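Local coordinates for flagellar brake protein YcgR (Escherichia coli K-12, PDB 5Y6H) that acts as a flagellar brake, slowing the flagellar motor when bound to cyclic di-GMP, with its N-terminal domain involved in FliG binding, at residues V19-H24 and L44-D49; A26-R31 and A75-A80; H70-A75 and E83-Q88. All blocks are in the same frame, centred on the assembly; numbering follows the deposited sequence.

Overall arrangement
The chain is the N-terminal PilZN domain of YcgR, and all three contacts lie on its one antiparallel sheet and the helix 13-26 packed against it. Contact 1 sets that helix beside strand 37-47. Contact 2 joins the turn after the helix to strand 71-77, and contact 3 pairs that strand with strand 80-86. Contacts 2 and 3 share Ala75, and their centres are about 14 Å apart. Leu23 of the helix ties the set together: its CD1 lies 3.9 Å from Ala75 CB. Leu20 links contacts 1 and 3, with its CD2 3.9 Å from Phe84 CE2. Cyclic di-GMP binds the PilZ domain, which this construct lacks.

Contact 1. Residues V19-H24 and L44-D49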
ATOM      1  N   VAL A  19       7.823  -1.553  -9.168  1.00 18.57           N
ATOM      2  CA  VAL A  19       8.163  -1.518  -7.749  1.00 17.93           C
ATOM      3  C   VAL A  19       7.160  -2.332  -6.942  1.00 16.31           C
ATOM      4  O   VAL A  19       7.531  -3.049  -6.004  1.00 17.85           O
ATOM      5  CB  VAL A  19       8.238  -0.064  -7.247  1.00 17.80           C
ATOM      6  CG1 VAL A  19       8.455  -0.033  -5.736  1.00 17.82           C
ATOM      7  CG2 VAL A  19       9.343   0.696  -7.966  1.00 21.75           C
ATOM      8  N   LEU A  20       5.875  -2.230  -7.292  1.00 17.55           N
ATOM      9  CA  LEU A  20       4.847  -2.964  -6.563  1.00 14.81           C
ATOM     10  C   LEU A  20       5.022  -4.468  -6.728  1.00 17.71           C
ATOM     11  O   LEU A  20       4.778  -5.235  -5.788  1.00 17.45           O
ATOM     12  CB  LEU A  20       3.461  -2.525  -7.036  1.00 16.79           C
ATOM     13  CG  LEU A  20       3.070  -1.083  -6.703  1.00 19.87           C
ATOM     14  CD1 LEU A  20       1.749  -0.721  -7.369  1.00 20.07           C
ATOM     15  CD2 LEU A  20       2.994  -0.869  -5.195  1.00 19.14           C
ATOM     16  N   ARG A  21       5.445  -4.909  -7.919  1.00 14.46           N
ATOM     17  CA  ARG A  21       5.731  -6.326  -8.125  1.00 19.20           C
ATOM     18  C   ARG A  21       6.852  -6.796  -7.206  1.00 17.06           C
ATOM     19  O   ARG A  21       6.768  -7.883  -6.622  1.00 17.96           O
ATOM     20  CB  ARG A  21       6.099  -6.592  -9.588  1.00 22.83           C
ATOM     21  CG  ARG A  21       5.022  -6.222 -10.597  1.00 25.55           C
ATOM     22  CD  ARG A  21       4.274  -7.440 -11.094  1.00 29.33           C
ATOM     23  NE  ARG A  21       3.474  -7.142 -12.278  1.00 26.72           N
ATOM     24  CZ  ARG A  21       2.348  -7.774 -12.585  1.00 25.65           C
ATOM     25  NH1 ARG A  21       1.897  -8.735 -11.790  1.00 27.62           N
ATOM     26  NH2 ARG A  21       1.675  -7.449 -13.681  1.00 24.59           N
ATOM     27  N   ASP A  22       7.910  -5.992  -7.070  1.00 20.24           N
ATOM     28  CA  ASP A  22       9.001  -6.342  -6.164  1.00 21.10           C
ATOM     29  C   ASP A  22       8.529  -6.354  -4.715  1.00 22.41           C
ATOM     30  O   ASP A  22       8.946  -7.213  -3.925  1.00 20.98           O
ATOM     31  CB  ASP A  22      10.163  -5.359  -6.326  1.00 22.62           C
ATOM     32  CG  ASP A  22      11.051  -5.680  -7.517  1.00 31.22           C
ATOM     33  OD1 ASP A  22      10.870  -6.745  -8.144  1.00 30.83           O
ATOM     34  OD2 ASP A  22      11.940  -4.859  -7.823  1.00 29.42           O
ATOM     35  N   LEU A  23       7.669  -5.400  -4.350  1.00 18.46           N
ATOM     36  CA  LEU A  23       7.137  -5.331  -2.990  1.00 14.82           C
ATOM     37  C   LEU A  23       6.304  -6.562  -2.657  1.00 18.58           C
ATOM     38  O   LEU A  23       6.415  -7.125  -1.561  1.00 17.86           O
ATOM     39  CB  LEU A  23       6.305  -4.060  -2.833  1.00 17.28           C
ATOM     40  CG  LEU A  23       5.788  -3.714  -1.436  1.00 16.14           C
ATOM     41  CD1 LEU A  23       6.931  -3.626  -0.428  1.00 20.53           C
ATOM     42  CD2 LEU A  23       4.996  -2.413  -1.479  1.00 19.01           C
ATOM     43  N   HIS A  24       5.443  -6.980  -3.585  1.00 14.71           N
ATOM     44  CA  HIS A  24       4.651  -8.188  -3.382  1.00 14.17           C
ATOM     45  C   HIS A  24       5.540  -9.408  -3.156  1.00 19.58           C
ATOM     46  O   HIS A  24       5.280 -10.221  -2.262  1.00 18.89           O
ATOM     47  CB  HIS A  24       3.731  -8.407  -4.584  1.00 17.59           C
ATOM     48  CG  HIS A  24       3.034  -9.727  -4.572  1.00 20.16           C
ATOM     49  ND1 HIS A  24       3.323 -10.732  -5.470  1.00 22.37           N
ATOM     50  CD2 HIS A  24       2.054 -10.208  -3.771  1.00 21.44           C
ATOM     51  CE1 HIS A  24       2.553 -11.775  -5.222  1.00 28.87           C
ATOM     52  NE2 HIS A  24       1.773 -11.484  -4.196  1.00 26.61           N
ATOM     53  N   LEU A  44      -0.924  -8.541  -0.415  1.00 20.29           N
ATOM     54  CA  LEU A  44      -1.264  -9.946  -0.617  1.00 18.35           C
ATOM     55  C   LEU A  44      -1.258 -10.331  -2.090  1.00 19.51           C
ATOM     56  O   LEU A  44      -0.870 -11.451  -2.441  1.00 20.32           O
ATOM     57  CB  LEU A  44      -2.640 -10.241  -0.016  1.00 16.39           C
ATOM     58  CG  LEU A  44      -2.738 -10.161   1.509  1.00 22.34           C
ATOM     59  CD1 LEU A  44      -4.165 -10.407   1.966  1.00 24.42           C
ATOM     60  CD2 LEU A  44      -1.789 -11.152   2.161  1.00 24.98           C
ATOM     61  N   ALA A  45      -1.698  -9.426  -2.960  1.00 20.80           N
ATOM     62  CA  ALA A  45      -1.832  -9.739  -4.372  1.00 25.02           C
ATOM     63  C   ALA A  45      -1.691  -8.461  -5.182  1.00 19.40           C
ATOM     64  O   ALA A  45      -1.987  -7.364  -4.697  1.00 17.94           O
ATOM     65  CB  ALA A  45      -3.176 -10.415  -4.661  1.00 29.68           C
ATOM     66  N   ILE A  46      -1.241  -8.616  -6.426  1.00 21.00           N
ATOM     67  CA  ILE A  46      -0.982  -7.483  -7.306  1.00 24.02           C
ATOM     68  C   ILE A  46      -1.341  -7.867  -8.738  1.00 23.43           C
ATOM     69  O   ILE A  46      -1.012  -8.966  -9.198  1.00 21.12           O
ATOM     70  CB  ILE A  46       0.484  -7.007  -7.204  1.00 19.71           C
ATOM     71  CG1 ILE A  46       0.729  -5.793  -8.103  1.00 19.61           C
ATOM     72  CG2 ILE A  46       1.463  -8.144  -7.512  1.00 19.79           C
ATOM     73  CD1 ILE A  46      -0.013  -4.543  -7.653  1.00 26.11           C
ATOM     74  N   THR A  47      -2.058  -6.971  -9.427  1.00 18.44           N
ATOM     75  CA  THR A  47      -2.301  -7.047 -10.863  1.00 20.21           C
ATOM     76  C   THR A  47      -2.086  -5.647 -11.428  1.00 16.31           C
ATOM     77  O   THR A  47      -1.951  -4.693 -10.650  1.00 18.75           O
ATOM     78  CB  THR A  47      -3.716  -7.551 -11.185  1.00 17.19           C
ATOM     79  OG1 THR A  47      -4.652  -6.474 -11.055  1.00 19.58           O
ATOM     80  CG2 THR A  47      -4.128  -8.705 -10.275  1.00 19.41           C
ATOM     81  N   PRO A  48      -2.036  -5.465 -12.753  1.00 18.14           N
ATOM     82  CA  PRO A  48      -1.932  -4.097 -13.287  1.00 19.13           C
ATOM     83  C   PRO A  48      -3.077  -3.191 -12.871  1.00 17.82           C
ATOM     84  O   PRO A  48      -2.936  -1.965 -12.953  1.00 19.98           O
ATOM     85  CB  PRO A  48      -1.915  -4.314 -14.806  1.00 20.43           C
ATOM     86  CG  PRO A  48      -1.338  -5.672 -14.971  1.00 18.39           C
ATOM     87  CD  PRO A  48      -1.886  -6.473 -13.821  1.00 19.97           C
ATOM     88  N   ASP A  49      -4.198  -3.748 -12.412  1.00 17.07           N
ATOM     89  CA  ASP A  49      -5.375  -2.954 -12.104  1.00 17.03           C
ATOM     90  C   ASP A  49      -5.763  -2.946 -10.630  1.00 20.42           C
ATOM     91  O   ASP A  49      -6.675  -2.196 -10.263  1.00 20.48           O
ATOM     92  CB  ASP A  49      -6.571  -3.443 -12.932  1.00 21.41           C
ATOM     93  CG  ASP A  49      -6.396  -3.189 -14.416  1.00 34.53           C
ATOM     94  OD1 ASP A  49      -6.879  -4.013 -15.219  1.00 47.73           O
ATOM     95  OD2 ASP A  49      -5.776  -2.166 -14.776  1.00 33.82           O
TER
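His24 has CG anti to its backbone N (chi1 171°), and Ile46 has CG1 anti to its own N (chi1 -178°). The same rotation leaves Ile46 CG2 between the backbone N and the carbonyl carbon, where it meets the histidine. This methyl lies 3.7 Å from His24 CG and just as near to His24 CB. The two side chains run in opposite senses as they pass. At the ring edge, near its plane, His24 NE2 gives a weak hydrogen bond to Leu44 O at 3.2 Å, bent to 127° at the hydrogen. An alanine in place of His24 would probably leave Leu44 O without this donor and open a gap where the ring lay against Ile46 CG2, with only CB still touching it. The other branch of Ile46 ends at CD1, 4.1 Å from Leu20 CB. The Arg21 chain is bent about CB-CG, and farther out its NH2 lies 3.7 Å from Pro48 CD. Thr47 OG1 accepts from Asp49 N in an ST turn. Leu44 and Ala45 both face Val52 in a classic beta bulge. Leu20 also touches Leu108 and Phe84. The arrangement is a helix packed on an antiparallel sheet, with 19-24 and 44-47 running roughly antiparallel.

Contact 2. Residues A26-R31 and A75-A80; sequences AAIPLR and AETQGA
Ala75 CB is the meeting point of this contact, with Ile28, Pro29 and Leu30 all reaching it. Ile28 and Ala75 both leave the backbone toward each other's segment. Ile28 CG1 sits between the backbone N and the carbonyl carbon (chi1 60°), and the chain then runs on extended to CD1. That terminal methyl lies 3.8 Å from Ala75 CB. It also reaches along strand 71-77, coming 3.9 Å from Glu76 N and 4.1 Å from Thr77 CG2. Leu30 is oriented differently. It leaves its backbone away from 75-80, yet its CD2 returns to within 3.6 Å of Ala75 CB. The Ala75 methyl therefore has both CD1 of Ile28 and CD2 of Leu30 against it. Pro29 adds its backbone, with Pro29 O 3.5 Å from Ala75 CB.

One water joins the two backbones here. It donates to Pro29 O at 2.7 Å and accepts from Glu76 N at 3.0 Å. The bridge thus serves a carbonyl and an amide that are not bonded directly to each other. Leu23 of helix 13-26 touches Ile28, Leu30 and Ala75, so the helix packs on the same apolar group. Arg31 and Thr74 carry on the pairing of the two strands through a backbone hydrogen bond. Past Thr77 the chain reverses through a type I' turn, closed by Ala80 N to Thr77 O. The arrangement is the antiparallel pairing of strands 30-34 and 71-77, with a water bridging the backbones at Pro29 and Glu76, beside the beta hairpin of strands 71-77 and 80-86 with its type I' turn.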
ATOM      1  N   ALA A  26       8.762  -9.492  -2.166  1.00 19.23           N
ATOM      2  CA  ALA A  26       9.536  -9.359  -0.934  1.00 17.11           C
ATOM      3  C   ALA A  26       8.703  -9.700   0.296  1.00 18.86           C
ATOM      4  O   ALA A  26       9.243 -10.199   1.291  1.00 20.46           O
ATOM      5  CB  ALA A  26      10.095  -7.941  -0.819  1.00 14.89           C
ATOM      6  N   ALA A  27       7.396  -9.429   0.247  1.00 16.88           N
ATOM      7  CA  ALA A  27       6.459  -9.797   1.310  1.00 17.78           C
ATOM      8  C   ALA A  27       6.866  -9.203   2.656  1.00 23.90           C
ATOM      9  O   ALA A  27       6.805  -9.865   3.693  1.00 24.92           O
ATOM     10  CB  ALA A  27       6.307 -11.316   1.413  1.00 24.35           C
ATOM     11  N   ILE A  28       7.283  -7.942   2.645  1.00 22.64           N
ATOM     12  CA  ILE A  28       7.621  -7.246   3.884  1.00 23.46           C
ATOM     13  C   ILE A  28       6.374  -6.551   4.418  1.00 23.39           C
ATOM     14  O   ILE A  28       5.412  -6.340   3.661  1.00 22.11           O
ATOM     15  CB  ILE A  28       8.772  -6.251   3.669  1.00 20.63           C
ATOM     16  CG1 ILE A  28       8.398  -5.204   2.622  1.00 17.39           C
ATOM     17  CG2 ILE A  28      10.049  -6.986   3.302  1.00 18.01           C
ATOM     18  CD1 ILE A  28       9.350  -4.012   2.608  1.00 22.99           C
ATOM     19  N   PRO A  29       6.335  -6.181   5.699  1.00 22.70           N
ATOM     20  CA  PRO A  29       5.139  -5.521   6.232  1.00 18.33           C
ATOM     21  C   PRO A  29       4.932  -4.146   5.621  1.00 21.75           C
ATOM     22  O   PRO A  29       5.879  -3.457   5.234  1.00 22.14           O
ATOM     23  CB  PRO A  29       5.424  -5.416   7.736  1.00 22.47           C
ATOM     24  CG  PRO A  29       6.536  -6.369   8.001  1.00 26.66           C
ATOM     25  CD  PRO A  29       7.339  -6.427   6.748  1.00 21.48           C
ATOM     26  N   LEU A  30       3.666  -3.758   5.527  1.00 18.61           N
ATOM     27  CA  LEU A  30       3.280  -2.416   5.126  1.00 15.69           C
ATOM     28  C   LEU A  30       2.723  -1.681   6.336  1.00 17.61           C
ATOM     29  O   LEU A  30       2.218  -2.299   7.277  1.00 22.31           O
ATOM     30  CB  LEU A  30       2.208  -2.441   4.030  1.00 23.76           C
ATOM     31  CG  LEU A  30       2.388  -3.288   2.771  1.00 27.88           C
ATOM     32  CD1 LEU A  30       1.213  -3.053   1.834  1.00 25.66           C
ATOM     33  CD2 LEU A  30       3.700  -2.992   2.068  1.00 24.41           C
ATOM     34  N   ARG A  31       2.811  -0.356   6.306  1.00 20.39           N
ATOM     35  CA  ARG A  31       2.082   0.487   7.243  1.00 17.38           C
ATOM     36  C   ARG A  31       1.067   1.315   6.470  1.00 17.76           C
ATOM     37  O   ARG A  31       1.430   2.011   5.516  1.00 18.50           O
ATOM     38  CB  ARG A  31       3.022   1.402   8.033  1.00 22.78           C
ATOM     39  CG  ARG A  31       2.285   2.418   8.903  1.00 25.90           C
ATOM     40  CD  ARG A  31       3.245   3.310   9.668  1.00 36.68           C
ATOM     41  NE  ARG A  31       4.191   2.536  10.464  1.00 46.02           N
ATOM     42  CZ  ARG A  31       5.336   3.018  10.936  1.00 56.52           C
ATOM     43  NH1 ARG A  31       6.140   2.242  11.652  1.00 55.80           N
ATOM     44  NH2 ARG A  31       5.677   4.276  10.694  1.00 60.74           N
ATOM     45  N   ALA A  75       6.570   1.167   3.385  1.00 17.80           N
ATOM     46  CA  ALA A  75       7.243  -0.103   3.613  1.00 17.53           C
ATOM     47  C   ALA A  75       8.736   0.124   3.446  1.00 17.43           C
ATOM     48  O   ALA A  75       9.157   0.850   2.542  1.00 21.51           O
ATOM     49  CB  ALA A  75       6.761  -1.194   2.648  1.00 23.08           C
ATOM     50  N   GLU A  76       9.537  -0.480   4.320  1.00 17.36           N
ATOM     51  CA  GLU A  76      10.972  -0.264   4.225  1.00 20.51           C
ATOM     52  C   GLU A  76      11.741  -1.492   4.688  1.00 20.98           C
ATOM     53  O   GLU A  76      11.323  -2.202   5.606  1.00 22.54           O
ATOM     54  CB  GLU A  76      11.420   0.960   5.035  1.00 30.51           C
ATOM     55  CG  GLU A  76      10.985   0.964   6.488  1.00 41.29           C
ATOM     56  CD  GLU A  76      11.056   2.351   7.099  1.00 51.87           C
ATOM     57  OE1 GLU A  76      12.138   2.970   7.034  1.00 52.21           O
ATOM     58  OE2 GLU A  76      10.032   2.826   7.636  1.00 54.84           O
ATOM     59  N   THR A  77      12.877  -1.726   4.031  1.00 20.66           N
ATOM     60  CA  THR A  77      13.822  -2.757   4.437  1.00 17.40           C
ATOM     61  C   THR A  77      15.206  -2.385   3.917  1.00 24.15           C
ATOM     62  O   THR A  77      15.341  -1.875   2.801  1.00 22.52           O
ATOM     63  CB  THR A  77      13.406  -4.150   3.933  1.00 20.99           C
ATOM     64  OG1 THR A  77      14.318  -5.135   4.438  1.00 23.21           O
ATOM     65  CG2 THR A  77      13.394  -4.209   2.409  1.00 22.45           C
ATOM     66  N   GLN A  78      16.222  -2.616   4.750  1.00 22.32           N
ATOM     67  CA  GLN A  78      17.625  -2.450   4.362  1.00 21.93           C
ATOM     68  C   GLN A  78      17.896  -1.071   3.759  1.00 25.84           C
ATOM     69  O   GLN A  78      18.664  -0.926   2.807  1.00 30.96           O
ATOM     70  CB  GLN A  78      18.054  -3.561   3.401  1.00 23.13           C
ATOM     71  CG  GLN A  78      17.915  -4.970   3.976  1.00 24.51           C
ATOM     72  CD  GLN A  78      18.816  -5.218   5.177  1.00 27.44           C
ATOM     73  OE1 GLN A  78      19.746  -4.451   5.450  1.00 26.17           O
ATOM     74  NE2 GLN A  78      18.544  -6.297   5.901  1.00 24.09           N
ATOM     75  N   GLY A  79      17.254  -0.046   4.319  1.00 26.34           N
ATOM     76  CA  GLY A  79      17.499   1.325   3.915  1.00 31.70           C
ATOM     77  C   GLY A  79      16.685   1.827   2.741  1.00 30.31           C
ATOM     78  O   GLY A  79      16.831   2.999   2.368  1.00 31.77           O
ATOM     79  N   ALA A  80      15.844   0.990   2.143  1.00 26.67           N
ATOM     80  CA  ALA A  80      15.004   1.379   1.019  1.00 22.48           C
ATOM     81  C   ALA A  80      13.560   1.487   1.484  1.00 21.76           C
ATOM     82  O   ALA A  80      13.040   0.558   2.109  1.00 27.65           O
ATOM     83  CB  ALA A  80      15.114   0.366  -0.123  1.00 22.58           C
TER
HETATM   84  O   HOH W   1       8.139  -2.408   6.206  1.00 26.05           O

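Contact 3. Residues H70-A75 and E83-Q88; sequences HITITA and EFTVEQ
Ile73 packs on Phe84 as its hydrogen-bonded antiparallel partner. Ile73 CB stands over one face of the Phe84 ring, 4.0 Å from its centroid, a CH-pi contact offset toward the rim. Ile73 CD1 packs 3.5 Å from Phe84 CE1. A first torsion of 59° sets Phe84 CG between the backbone N and the carbonyl carbon. Ile71 and Val86 form the next pair on the same face, with Ile71 CB 4.0 Å from Val86 CG2.

Backbone bonds fix this register. Ile73 N gives a nearly straight bond (177°) to Phe84 O at 2.7 Å, and Phe84 N returns one to Ile73 O. Ile71 and Val86 exchange a second such pair.

The other face carries the threonines and Glu83. Thr72 OG1 and Thr85 OG1 share a weak hydrogen bond at 3.4 Å. Thr74 CG2 lies 3.6 Å from Glu83 OE2, which is hydrogen-bonded to Tyr4. At the strand end His70 CD2 lies 4.0 Å from Glu87 CG, the two side chains running alongside in the same sense.

Farther out, Leu51 and Pro105 touch Phe84, while Leu30, Leu32 and Leu53 touch Ile73. The chemistry implies a two-faced hairpin: hydrocarbon and aromatic groups pack into the core on one face, and hydroxyl and carboxylate groups occupy the more exposed other.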
ATOM      1  N   HIS A  70      -7.870   9.635   2.337  1.00 26.21           N
ATOM      2  CA  HIS A  70      -6.533   9.439   1.797  1.00 29.82           C
ATOM      3  C   HIS A  70      -5.787   8.510   2.739  1.00 30.73           C
ATOM      4  O   HIS A  70      -5.893   8.642   3.960  1.00 31.06           O
ATOM      5  CB  HIS A  70      -5.777  10.762   1.632  1.00 39.89           C
ATOM      6  CG  HIS A  70      -6.246  11.580   0.472  1.00 56.87           C
ATOM      7  ND1 HIS A  70      -6.985  12.734   0.624  1.00 62.24           N
ATOM      8  CD2 HIS A  70      -6.099  11.400  -0.861  1.00 60.79           C
ATOM      9  CE1 HIS A  70      -7.261  13.237  -0.565  1.00 61.26           C
ATOM     10  NE2 HIS A  70      -6.736  12.446  -1.484  1.00 61.82           N
ATOM     11  N   ILE A  71      -5.051   7.560   2.166  1.00 22.52           N
ATOM     12  CA  ILE A  71      -4.325   6.551   2.929  1.00 19.23           C
ATOM     13  C   ILE A  71      -2.900   6.506   2.398  1.00 24.33           C
ATOM     14  O   ILE A  71      -2.690   6.277   1.200  1.00 24.05           O
ATOM     15  CB  ILE A  71      -4.977   5.159   2.828  1.00 18.90           C
ATOM     16  CG1 ILE A  71      -6.426   5.187   3.327  1.00 26.62           C
ATOM     17  CG2 ILE A  71      -4.163   4.131   3.599  1.00 19.80           C
ATOM     18  CD1 ILE A  71      -7.453   5.330   2.222  1.00 27.63           C
ATOM     19  N   THR A  72      -1.927   6.723   3.279  1.00 18.74           N
ATOM     20  CA  THR A  72      -0.513   6.654   2.928  1.00 21.34           C
ATOM     21  C   THR A  72       0.028   5.273   3.271  1.00 21.12           C
ATOM     22  O   THR A  72      -0.158   4.787   4.393  1.00 23.43           O
ATOM     23  CB  THR A  72       0.288   7.731   3.661  1.00 23.51           C
ATOM     24  OG1 THR A  72      -0.156   9.024   3.235  1.00 24.47           O
ATOM     25  CG2 THR A  72       1.775   7.591   3.368  1.00 25.37           C
ATOM     26  N   ILE A  73       0.692   4.642   2.308  1.00 17.62           N
ATOM     27  CA  ILE A  73       1.221   3.294   2.464  1.00 18.43           C
ATOM     28  C   ILE A  73       2.741   3.372   2.447  1.00 17.08           C
ATOM     29  O   ILE A  73       3.328   3.945   1.520  1.00 17.92           O
ATOM     30  CB  ILE A  73       0.684   2.361   1.363  1.00 20.88           C
ATOM     31  CG1 ILE A  73      -0.850   2.345   1.411  1.00 23.80           C
ATOM     32  CG2 ILE A  73       1.260   0.967   1.526  1.00 21.97           C
ATOM     33  CD1 ILE A  73      -1.507   1.533   0.336  1.00 30.24           C
ATOM     34  N   THR A  74       3.377   2.810   3.484  1.00 19.48           N
ATOM     35  CA  THR A  74       4.829   2.826   3.632  1.00 20.23           C
ATOM     36  C   THR A  74       5.355   1.417   3.867  1.00 16.56           C
ATOM     37  O   THR A  74       4.691   0.583   4.489  1.00 24.89           O
ATOM     38  CB  THR A  74       5.270   3.726   4.804  1.00 24.07           C
ATOM     39  OG1 THR A  74       4.549   3.356   5.986  1.00 29.17           O
ATOM     40  CG2 THR A  74       4.983   5.193   4.477  1.00 20.17           C
ATOM     41  N   ALA A  75       6.570   1.167   3.385  1.00 17.80           N
ATOM     42  CA  ALA A  75       7.243  -0.103   3.613  1.00 17.53           C
ATOM     43  C   ALA A  75       8.736   0.124   3.446  1.00 17.43           C
ATOM     44  O   ALA A  75       9.157   0.850   2.542  1.00 21.51           O
ATOM     45  CB  ALA A  75       6.761  -1.194   2.648  1.00 23.08           C
ATOM     46  N   GLU A  83       6.876   4.533  -0.573  1.00 16.60           N
ATOM     47  CA  GLU A  83       5.794   5.365  -0.055  1.00 17.74           C
ATOM     48  C   GLU A  83       4.880   5.796  -1.193  1.00 16.82           C
ATOM     49  O   GLU A  83       5.355   6.285  -2.222  1.00 19.48           O
ATOM     50  CB  GLU A  83       6.334   6.598   0.678  1.00 25.62           C
ATOM     51  CG  GLU A  83       5.250   7.589   1.083  1.00 29.98           C
ATOM     52  CD  GLU A  83       5.732   8.607   2.101  1.00 42.71           C
ATOM     53  OE1 GLU A  83       5.516   9.818   1.881  1.00 44.53           O
ATOM     54  OE2 GLU A  83       6.322   8.198   3.124  1.00 44.21           O
ATOM     55  N   PHE A  84       3.575   5.612  -1.009  1.00 15.92           N
ATOM     56  CA  PHE A  84       2.597   6.112  -1.966  1.00 16.51           C
ATOM     57  C   PHE A  84       1.279   6.327  -1.236  1.00 19.62           C
ATOM     58  O   PHE A  84       1.087   5.866  -0.109  1.00 22.40           O
ATOM     59  CB  PHE A  84       2.438   5.172  -3.170  1.00 20.91           C
ATOM     60  CG  PHE A  84       1.999   3.771  -2.817  1.00 18.90           C
ATOM     61  CD1 PHE A  84       0.665   3.404  -2.918  1.00 18.70           C
ATOM     62  CD2 PHE A  84       2.924   2.816  -2.423  1.00 21.60           C
ATOM     63  CE1 PHE A  84       0.260   2.115  -2.621  1.00 20.08           C
ATOM     64  CE2 PHE A  84       2.521   1.524  -2.117  1.00 20.39           C
ATOM     65  CZ  PHE A  84       1.188   1.176  -2.215  1.00 22.36           C
ATOM     66  N   THR A  85       0.377   7.057  -1.888  1.00 17.49           N
ATOM     67  CA  THR A  85      -0.914   7.398  -1.310  1.00 16.43           C
ATOM     68  C   THR A  85      -2.020   6.969  -2.260  1.00 25.91           C
ATOM     69  O   THR A  85      -1.912   7.154  -3.476  1.00 22.61           O
ATOM     70  CB  THR A  85      -1.016   8.908  -1.028  1.00 21.57           C
ATOM     71  OG1 THR A  85       0.015   9.291  -0.111  1.00 29.15           O
ATOM     72  CG2 THR A  85      -2.370   9.263  -0.430  1.00 28.40           C
ATOM     73  N   VAL A  86      -3.075   6.379  -1.701  1.00 21.19           N
ATOM     74  CA  VAL A  86      -4.270   6.027  -2.456  1.00 18.77           C
ATOM     75  C   VAL A  86      -5.447   6.807  -1.884  1.00 23.14           C
ATOM     76  O   VAL A  86      -5.435   7.253  -0.733  1.00 21.51           O
ATOM     77  CB  VAL A  86      -4.551   4.512  -2.434  1.00 22.94           C
ATOM     78  CG1 VAL A  86      -3.404   3.748  -3.085  1.00 25.57           C
ATOM     79  CG2 VAL A  86      -4.766   4.045  -1.008  1.00 22.67           C
ATOM     80  N   GLU A  87      -6.477   6.974  -2.709  1.00 32.30           N
ATOM     81  CA  GLU A  87      -7.602   7.819  -2.330  1.00 31.52           C
ATOM     82  C   GLU A  87      -8.727   7.058  -1.649  1.00 31.56           C
ATOM     83  O   GLU A  87      -9.546   7.678  -0.961  1.00 34.60           O
ATOM     84  CB  GLU A  87      -8.158   8.542  -3.562  1.00 36.75           C
ATOM     85  CG  GLU A  87      -7.155   9.463  -4.237  1.00 46.60           C
ATOM     86  CD  GLU A  87      -7.795  10.341  -5.294  1.00 58.74           C
ATOM     87  OE1 GLU A  87      -9.040  10.438  -5.309  1.00 61.83           O
ATOM     88  OE2 GLU A  87      -7.053  10.934  -6.106  1.00 64.39           O
ATOM     89  N   GLN A  88      -8.784   5.738  -1.813  1.00 29.90           N
ATOM     90  CA  GLN A  88      -9.913   4.967  -1.316  1.00 29.83           C
ATOM     91  C   GLN A  88      -9.519   3.501  -1.213  1.00 31.31           C
ATOM     92  O   GLN A  88      -8.808   2.980  -2.078  1.00 34.29           O
ATOM     93  CB  GLN A  88     -11.130   5.135  -2.236  1.00 34.02           C
ATOM     94  CG  GLN A  88     -12.228   4.101  -2.055  1.00 42.70           C
ATOM     95  CD  GLN A  88     -13.581   4.610  -2.512  1.00 42.79           C
ATOM     96  OE1 GLN A  88     -13.694   5.718  -3.042  1.00 48.31           O
ATOM     97  NE2 GLN A  88     -14.616   3.804  -2.311  1.00 40.60           N
TER